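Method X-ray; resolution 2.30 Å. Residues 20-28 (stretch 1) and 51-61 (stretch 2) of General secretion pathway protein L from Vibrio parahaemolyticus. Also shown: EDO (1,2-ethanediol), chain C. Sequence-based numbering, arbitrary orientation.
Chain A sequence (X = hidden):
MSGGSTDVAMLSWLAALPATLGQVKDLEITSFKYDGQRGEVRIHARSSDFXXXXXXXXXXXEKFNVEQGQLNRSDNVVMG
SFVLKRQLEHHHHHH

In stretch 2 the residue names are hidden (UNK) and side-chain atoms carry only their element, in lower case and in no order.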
# COMPACT_ATOMS: atom_id res chain seq x y z
N THR A 20 12.60 0.75 -1.27
CA THR A 20 13.42 0.23 -0.18
C THR A 20 13.46 -1.29 -0.13
O THR A 20 14.55 -1.87 -0.04
CB THR A 20 12.98 0.81 1.19
OG1 THR A 20 12.99 2.24 1.11
CG2 THR A 20 13.92 0.36 2.32
N LEU A 21 12.28 -1.92 -0.19
CA LEU A 21 12.19 -3.38 -0.16
C LEU A 21 12.83 -3.94 -1.41
O LEU A 21 13.35 -5.03 -1.41
CB LEU A 21 10.74 -3.87 -0.02
CG LEU A 21 9.95 -3.41 1.22
CD1 LEU A 21 8.45 -3.54 0.97
CD2 LEU A 21 10.36 -4.14 2.47
N GLY A 22 12.75 -3.18 -2.48
CA GLY A 22 13.39 -3.51 -3.73
C GLY A 22 14.88 -3.70 -3.65
O GLY A 22 15.41 -4.46 -4.41
N GLN A 23 15.56 -3.01 -2.72
CA GLN A 23 17.02 -3.16 -2.54
C GLN A 23 17.41 -4.53 -1.98
O GLN A 23 18.57 -4.90 -2.04
CB GLN A 23 17.60 -2.11 -1.56
CG GLN A 23 17.33 -0.64 -1.85
CD GLN A 23 17.74 0.30 -0.69
OE1 GLN A 23 16.98 1.19 -0.30
NE2 GLN A 23 18.95 0.11 -0.15
N VAL A 24 16.45 -5.26 -1.38
CA VAL A 24 16.72 -6.52 -0.69
C VAL A 24 16.55 -7.68 -1.67
O VAL A 24 15.45 -7.91 -2.15
CB VAL A 24 15.75 -6.72 0.55
CG1 VAL A 24 15.96 -8.05 1.19
CG2 VAL A 24 15.91 -5.58 1.59
N LYS A 25 17.66 -8.35 -2.00
CA LYS A 25 17.66 -9.56 -2.84
C LYS A 25 16.80 -10.68 -2.22
O LYS A 25 16.84 -10.91 -1.02
CB LYS A 25 19.10 -10.07 -3.02
CG LYS A 25 20.05 -9.02 -3.63
CD LYS A 25 21.47 -9.54 -3.94
CE LYS A 25 22.34 -8.41 -4.52
NZ LYS A 25 23.76 -8.82 -4.85
N ASP A 26 16.07 -11.41 -3.05
CA ASP A 26 15.43 -12.63 -2.60
C ASP A 26 14.36 -12.27 -1.54
O ASP A 26 14.13 -13.03 -0.59
CB ASP A 26 16.51 -13.61 -2.07
CG ASP A 26 15.99 -15.05 -1.84
OD1 ASP A 26 14.85 -15.35 -2.24
OD2 ASP A 26 16.73 -15.88 -1.26
N LEU A 27 13.73 -11.10 -1.70
CA LEU A 27 12.58 -10.73 -0.89
C LEU A 27 11.39 -10.37 -1.77
O LEU A 27 11.37 -9.32 -2.36
CB LEU A 27 12.89 -9.54 0.05
CG LEU A 27 11.87 -9.29 1.18
CD1 LEU A 27 11.83 -10.41 2.21
CD2 LEU A 27 12.07 -7.95 1.90
N GLU A 28 10.37 -11.20 -1.77
CA GLU A 28 9.19 -10.96 -2.57
C GLU A 28 8.08 -10.43 -1.70
O GLU A 28 7.69 -11.11 -0.80
CB GLU A 28 8.76 -12.31 -3.12
CG GLU A 28 8.11 -12.29 -4.42
CD GLU A 28 8.22 -13.66 -5.09
OE1 GLU A 28 9.34 -14.21 -5.13
OE2 GLU A 28 7.18 -14.16 -5.54
N UNK A 51 17.66 -14.51 5.85
CA UNK A 51 18.61 -13.43 5.84
C UNK A 51 18.07 -12.14 5.18
O UNK A 51 18.39 -11.06 5.65
n UNK A 51 23.39 -13.86 4.91
o UNK A 51 22.16 -15.45 5.95
c UNK A 51 19.86 -13.91 5.14
c UNK A 51 22.28 -14.30 5.50
c UNK A 51 21.12 -13.30 5.59
N UNK A 52 17.31 -12.24 4.05
CA UNK A 52 16.57 -11.13 3.50
C UNK A 52 15.59 -10.42 4.43
O UNK A 52 15.44 -9.21 4.31
c UNK A 52 17.22 -13.41 3.14
c UNK A 52 16.88 -12.77 1.82
c UNK A 52 15.87 -11.76 2.29
N UNK A 53 14.96 -11.15 5.34
CA UNK A 53 14.17 -10.54 6.40
C UNK A 53 15.00 -9.69 7.38
O UNK A 53 14.55 -8.62 7.81
c UNK A 53 12.45 -13.35 5.53
c UNK A 53 9.99 -12.13 5.50
c UNK A 53 10.19 -13.25 4.74
c UNK A 53 11.41 -13.86 4.75
c UNK A 53 13.38 -11.62 7.14
c UNK A 53 12.26 -12.21 6.32
c UNK A 53 11.03 -11.59 6.28
N UNK A 54 16.19 -10.16 7.74
CA UNK A 54 17.09 -9.40 8.56
C UNK A 54 17.49 -8.07 7.87
O UNK A 54 17.56 -7.01 8.50
c UNK A 54 18.16 -11.38 9.72
o UNK A 54 16.97 -11.40 11.73
c UNK A 54 17.98 -10.98 11.15
o UNK A 54 18.88 -10.28 11.72
c UNK A 54 18.36 -10.21 8.83
N UNK A 55 17.81 -8.17 6.59
CA UNK A 55 18.22 -7.03 5.79
C UNK A 55 17.09 -6.05 5.65
O UNK A 55 17.29 -4.86 5.77
c UNK A 55 19.86 -8.44 4.51
c UNK A 55 18.67 -7.49 4.42
c UNK A 55 20.44 -8.78 3.17
n UNK A 55 21.67 -9.37 3.19
o UNK A 55 19.82 -8.53 2.11
N UNK A 56 15.89 -6.56 5.42
CA UNK A 56 14.71 -5.72 5.29
C UNK A 56 14.38 -5.03 6.62
O UNK A 56 14.18 -3.84 6.63
c UNK A 56 13.52 -6.53 4.78
N UNK A 57 14.36 -5.76 7.75
CA UNK A 57 14.08 -5.14 9.04
C UNK A 57 15.02 -4.00 9.33
O UNK A 57 14.57 -2.97 9.76
n UNK A 57 16.66 -7.69 12.96
c UNK A 57 15.55 -8.18 12.45
c UNK A 57 14.17 -6.11 10.20
n UNK A 57 15.52 -9.41 12.00
c UNK A 57 14.16 -6.15 12.76
c UNK A 57 13.54 -5.55 11.52
n UNK A 57 14.39 -7.53 12.43
N UNK A 58 16.32 -4.21 9.11
CA UNK A 58 17.32 -3.21 9.42
C UNK A 58 17.13 -1.97 8.56
O UNK A 58 17.23 -0.85 9.04
c UNK A 58 19.13 -4.80 10.33
c UNK A 58 19.76 -2.62 9.12
c UNK A 58 18.76 -3.77 9.21
N UNK A 59 16.85 -2.15 7.28
CA UNK A 59 16.57 -1.02 6.41
C UNK A 59 15.29 -0.26 6.78
O UNK A 59 15.27 0.96 6.78
c UNK A 59 18.77 -2.84 2.14
c UNK A 59 16.48 -1.50 4.97
n UNK A 59 19.93 -1.97 1.93
c UNK A 59 17.76 -2.04 4.38
c UNK A 59 17.63 -2.10 2.84
N UNK A 60 14.21 -0.97 7.05
CA UNK A 60 12.97 -0.34 7.45
C UNK A 60 13.12 0.43 8.78
O UNK A 60 12.55 1.48 8.96
c UNK A 60 10.95 -1.15 5.22
c UNK A 60 11.51 -2.10 6.25
c UNK A 60 11.85 -1.40 7.58
c UNK A 60 10.55 -3.28 6.55
N UNK A 61 13.94 -0.10 9.67
CA UNK A 61 14.16 0.47 11.02
C UNK A 61 14.82 1.87 11.01
O UNK A 61 14.72 2.62 11.99
c UNK A 61 15.02 -0.49 11.83
C1 EDO C . 14.03 -7.96 -4.70
O1 EDO C . 14.93 -6.91 -4.97
C2 EDO C . 12.72 -7.31 -4.28
O2 EDO C . 12.65 -6.99 -2.89

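Position 51 opens the helix with three carbons in a row, the third carrying one oxygen and one nitrogen, and nothing of stretch 1 is within reach. An amide at that length is Gln 51.

At position 52 three carbons close a ring onto the backbone nitrogen, and its CA-to-CB bond points toward stretch 1. Its CB lies 3.9 Å from Val 24 CG1, and a ring carbon sits 3.4 Å from Lys 25 O. The closed ring means Pro 52.

Position 53 has one carbon and then a ring of six carbons. CA-to-CB points away, yet the ring end returns to Leu 27. This is Phe 53: Leu 27 CD1 stands 4.1 Å from its ring centroid, 9° off the normal, a CH-pi contact over one face.

Position 54 has three carbons, the third carrying two oxygens, out of reach of stretch 1: Glu 54.

Position 55 shows three carbons ending in one oxygen and one nitrogen. The oxygen is 4.0 Å from Val 24 CG1. It is Gln 55.

A single carbon at position 56 points toward stretch 1, its CB 3.5 Å from Leu 27 CD2 and 4.1 Å from Val 24 CG2. It is Ala 56, and both side chains come close to its one methyl.

Position 57 runs three carbons, a nitrogen, then a carbon bearing two more nitrogens, clear of stretch 1. This guanidinium is Arg 57; its NH2 makes a very short salt bridge, 2.5 Å, to Glu 54 OE2, one helical turn back.

Position 58 has one carbon carrying two, out of reach: Val 58.

Position 59 is four carbons in a row ending in nitrogen. Its CB lies 4.1 Å from Thr 20 CG2, and the chain continues past Val 24. It is Lys 59, whose CE is 4.0 Å from Val 24 CG2.

Position 60 has four carbons forked at the second, and its end approaches Leu 21. Leu 60 brings CD2 to 4.1 Å from Leu 21 CD2.

Position 61, one carbon and out of reach, is Ala 61.

The rule is a helix face at 52, 56, 59 and 60, with Phe 53 reaching back, set against a helix and a type II turn from Val 24 to Leu 27. Val 24 and Leu 27 both pack against Ala 56, and no clear hydrogen bond crosses, so shape and apolar packing carry the contact. The contact buries 530 Å².

Stretch 2, residues 51-61: QPFEQARVKLA
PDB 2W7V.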